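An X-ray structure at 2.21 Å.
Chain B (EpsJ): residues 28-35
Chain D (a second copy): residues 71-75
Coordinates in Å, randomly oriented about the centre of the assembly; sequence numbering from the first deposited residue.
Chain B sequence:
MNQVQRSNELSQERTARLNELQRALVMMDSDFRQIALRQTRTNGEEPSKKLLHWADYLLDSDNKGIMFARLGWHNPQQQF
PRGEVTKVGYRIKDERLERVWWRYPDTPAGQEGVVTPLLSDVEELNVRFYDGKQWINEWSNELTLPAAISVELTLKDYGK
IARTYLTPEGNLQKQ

Chain B (28-35) MDSDFRQI
Chain D 71-75: LGWHN

How do the two backbones approach each other? Residues 28-32 of chain B continue a helix that begins earlier in the chain, with phi from -62° to -83° and psi from -23° at Phe32(B) to -56° at Asp31(B). Phe32(B) N donates to Met28(B) O at 2.9 Å and Arg33(B) N to Asp29(B) O at 3.2 Å; Gln34(B) N reaches Asp31(B) O at 3.1 Å. Gln34(B), at -119/32, departs from helical values, and Ile35(B) is extended at -64/135. Chain D supplies the end of a strand, residues 71-74, irregular at Gly72(D) (-77/-59) and fully extended at Trp73(D) (-165/158). The register is set by Gln34(B) and Trp73(D), whose CA atoms lie 6.4 Å apart, and 306 Å² is buried in all.

What makes the central stack? Arg33(B) and Trp73(D) both point their CA-to-CB bonds toward the opposing stretch. Arg33(B) is m, t, t with chi4 -90°, which carries an extended chain across the indole; Trp73(D) is p, with chi2 80°. The guanidinium of Arg33(B) lies flat on the Trp73(D) ring, centres 4.4 Å apart and planes at 9°, so its delocalised charge faces the aromatic pi cloud. The aliphatic part joins in: Arg33(B) CD sits 3.4 Å from the centroid of the Trp73(D) five-membered ring, 8° off the normal, a CH-pi contact, and is 3.5 Å from Trp73(D) CD2.

What steadies the arginine? Within chain B, Arg33(B) NE donates to Asp29(B) OD1 at 3.0 Å with an angle of 151°, a salt bridge across one helical turn that pairs opposite charges while leaving a guanidinium face for the indole. Asp29(B) has chi1 -101°, between wells, and chi2 -23°. Its CA-to-CB bond also points toward chain D, and Asp29(B) CB meets Trp73(D) CZ3 obliquely at 4.1 Å.

How does Gln34(B) meet the strand without a hydrogen bond? No hydrogen bond crosses between the stretches, so its contacts are packing and polar proximity. The CA-to-CB bond points sideways, but chi1 -60° (m), chi2 -146° and chi3 101° bring the end of the side chain nearer. Gln34(B) CG packs 3.8 Å from Trp73(D) CB, while OE1 of Gln34(B) lies 3.6 Å from Trp73(D) CA. The same Gln34(B) OE1 approaches the edge of the His74(D) imidazole, 3.5 Å from His74(D) ND1; that histidine has chi1 -58° (m) and chi2 86°. Gln34(B) NE2 stands 3.7 Å from Gly72(D) O.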

# COMPACT_ATOMS: atom_id res chain seq x y z
N MSE B 28 -15.89 -7.75 18.24
CA MSE B 28 -14.87 -6.93 18.91
C MSE B 28 -13.51 -7.01 18.26
O MSE B 28 -12.79 -6.02 18.23
CB MSE B 28 -14.71 -7.35 20.35
CG MSE B 28 -15.99 -7.20 21.13
SE MSE B 28 -15.77 -7.80 22.98
CE MSE B 28 -14.14 -6.86 23.49
N ASP B 29 -13.17 -8.18 17.74
CA ASP B 29 -11.94 -8.36 16.97
C ASP B 29 -12.02 -7.49 15.74
O ASP B 29 -11.04 -6.82 15.38
CB ASP B 29 -11.73 -9.82 16.54
CG ASP B 29 -10.71 -10.57 17.40
OD1 ASP B 29 -9.86 -9.96 18.03
OD2 ASP B 29 -10.69 -11.82 17.39
N SER B 30 -13.18 -7.50 15.09
CA SER B 30 -13.34 -6.75 13.85
C SER B 30 -13.14 -5.25 14.10
O SER B 30 -12.55 -4.58 13.26
CB SER B 30 -14.70 -7.02 13.18
OG SER B 30 -15.81 -6.37 13.85
N ASP B 31 -13.61 -4.76 15.25
CA ASP B 31 -13.61 -3.33 15.56
C ASP B 31 -12.26 -2.86 16.13
O ASP B 31 -11.66 -1.94 15.62
CB ASP B 31 -14.71 -2.97 16.57
CG ASP B 31 -16.10 -2.98 15.98
OD1 ASP B 31 -16.28 -2.78 14.76
OD2 ASP B 31 -17.06 -3.18 16.77
N PHE B 32 -11.82 -3.50 17.19
CA PHE B 32 -10.65 -3.07 17.90
C PHE B 32 -9.34 -3.33 17.14
O PHE B 32 -8.32 -2.66 17.42
CB PHE B 32 -10.61 -3.68 19.29
CG PHE B 32 -11.60 -3.08 20.22
CD1 PHE B 32 -11.32 -1.89 20.85
CD2 PHE B 32 -12.78 -3.74 20.52
CE1 PHE B 32 -12.24 -1.33 21.73
CE2 PHE B 32 -13.71 -3.17 21.37
CZ PHE B 32 -13.43 -1.96 21.98
N ARG B 33 -9.33 -4.29 16.22
CA ARG B 33 -8.17 -4.48 15.38
C ARG B 33 -8.10 -3.49 14.19
O ARG B 33 -7.06 -3.40 13.53
CB ARG B 33 -8.09 -5.92 14.86
CG ARG B 33 -7.79 -6.96 15.91
CD ARG B 33 -7.89 -8.29 15.24
NE ARG B 33 -7.71 -9.48 16.06
CZ ARG B 33 -6.55 -10.10 16.28
NH1 ARG B 33 -5.41 -9.63 15.80
NH2 ARG B 33 -6.54 -11.22 16.98
N GLN B 34 -9.19 -2.77 13.92
CA GLN B 34 -9.27 -1.87 12.78
C GLN B 34 -9.52 -0.42 13.21
O GLN B 34 -10.13 0.38 12.48
CB GLN B 34 -10.35 -2.37 11.80
CG GLN B 34 -10.01 -3.79 11.29
CD GLN B 34 -10.45 -4.01 9.90
OE1 GLN B 34 -9.65 -3.95 8.94
NE2 GLN B 34 -11.73 -4.26 9.74
N ILE B 35 -8.98 -0.07 14.37
CA ILE B 35 -9.06 1.31 14.90
C ILE B 35 -8.30 2.26 13.96
O ILE B 35 -7.18 1.97 13.54
CB ILE B 35 -8.47 1.42 16.34
CG1 ILE B 35 -9.32 0.59 17.31
CG2 ILE B 35 -8.42 2.90 16.83
CD1 ILE B 35 -8.94 0.78 18.83
N LEU D 71 -11.76 -10.33 3.65
CA LEU D 71 -10.73 -9.63 4.42
C LEU D 71 -11.22 -9.46 5.86
O LEU D 71 -12.21 -8.77 6.10
CB LEU D 71 -10.41 -8.28 3.77
CG LEU D 71 -10.04 -8.38 2.28
CD1 LEU D 71 -10.22 -7.04 1.50
CD2 LEU D 71 -8.62 -8.99 2.08
N GLY D 72 -10.56 -10.12 6.82
CA GLY D 72 -10.93 -10.00 8.24
C GLY D 72 -10.46 -8.71 8.91
O GLY D 72 -11.25 -7.93 9.42
N TRP D 73 -9.15 -8.51 8.90
CA TRP D 73 -8.49 -7.31 9.41
C TRP D 73 -7.04 -7.26 8.90
O TRP D 73 -6.48 -8.28 8.51
CB TRP D 73 -8.50 -7.27 10.95
CG TRP D 73 -7.98 -8.49 11.57
CD1 TRP D 73 -6.67 -8.84 11.74
CD2 TRP D 73 -8.75 -9.55 12.12
NE1 TRP D 73 -6.59 -10.07 12.30
CE2 TRP D 73 -7.86 -10.53 12.55
CE3 TRP D 73 -10.13 -9.77 12.27
CZ2 TRP D 73 -8.28 -11.71 13.13
CZ3 TRP D 73 -10.55 -10.95 12.82
CH2 TRP D 73 -9.63 -11.90 13.26
N HIS D 74 -6.46 -6.07 8.89
CA HIS D 74 -5.05 -5.89 8.69
C HIS D 74 -4.34 -6.23 10.00
O HIS D 74 -4.84 -5.96 11.07
CB HIS D 74 -4.74 -4.45 8.28
CG HIS D 74 -5.45 -4.02 7.03
ND1 HIS D 74 -6.73 -3.50 7.05
CD2 HIS D 74 -5.08 -4.06 5.72
CE1 HIS D 74 -7.11 -3.24 5.82
NE2 HIS D 74 -6.13 -3.55 4.99
N ASN D 75 -3.18 -6.87 9.90
CA ASN D 75 -2.41 -7.27 11.04
C ASN D 75 -1.54 -6.09 11.42
O ASN D 75 -1.39 -5.15 10.63
CB ASN D 75 -1.56 -8.50 10.68
CG ASN D 75 -2.36 -9.78 10.70
OD1 ASN D 75 -3.31 -9.91 11.45
ND2 ASN D 75 -1.94 -10.76 9.89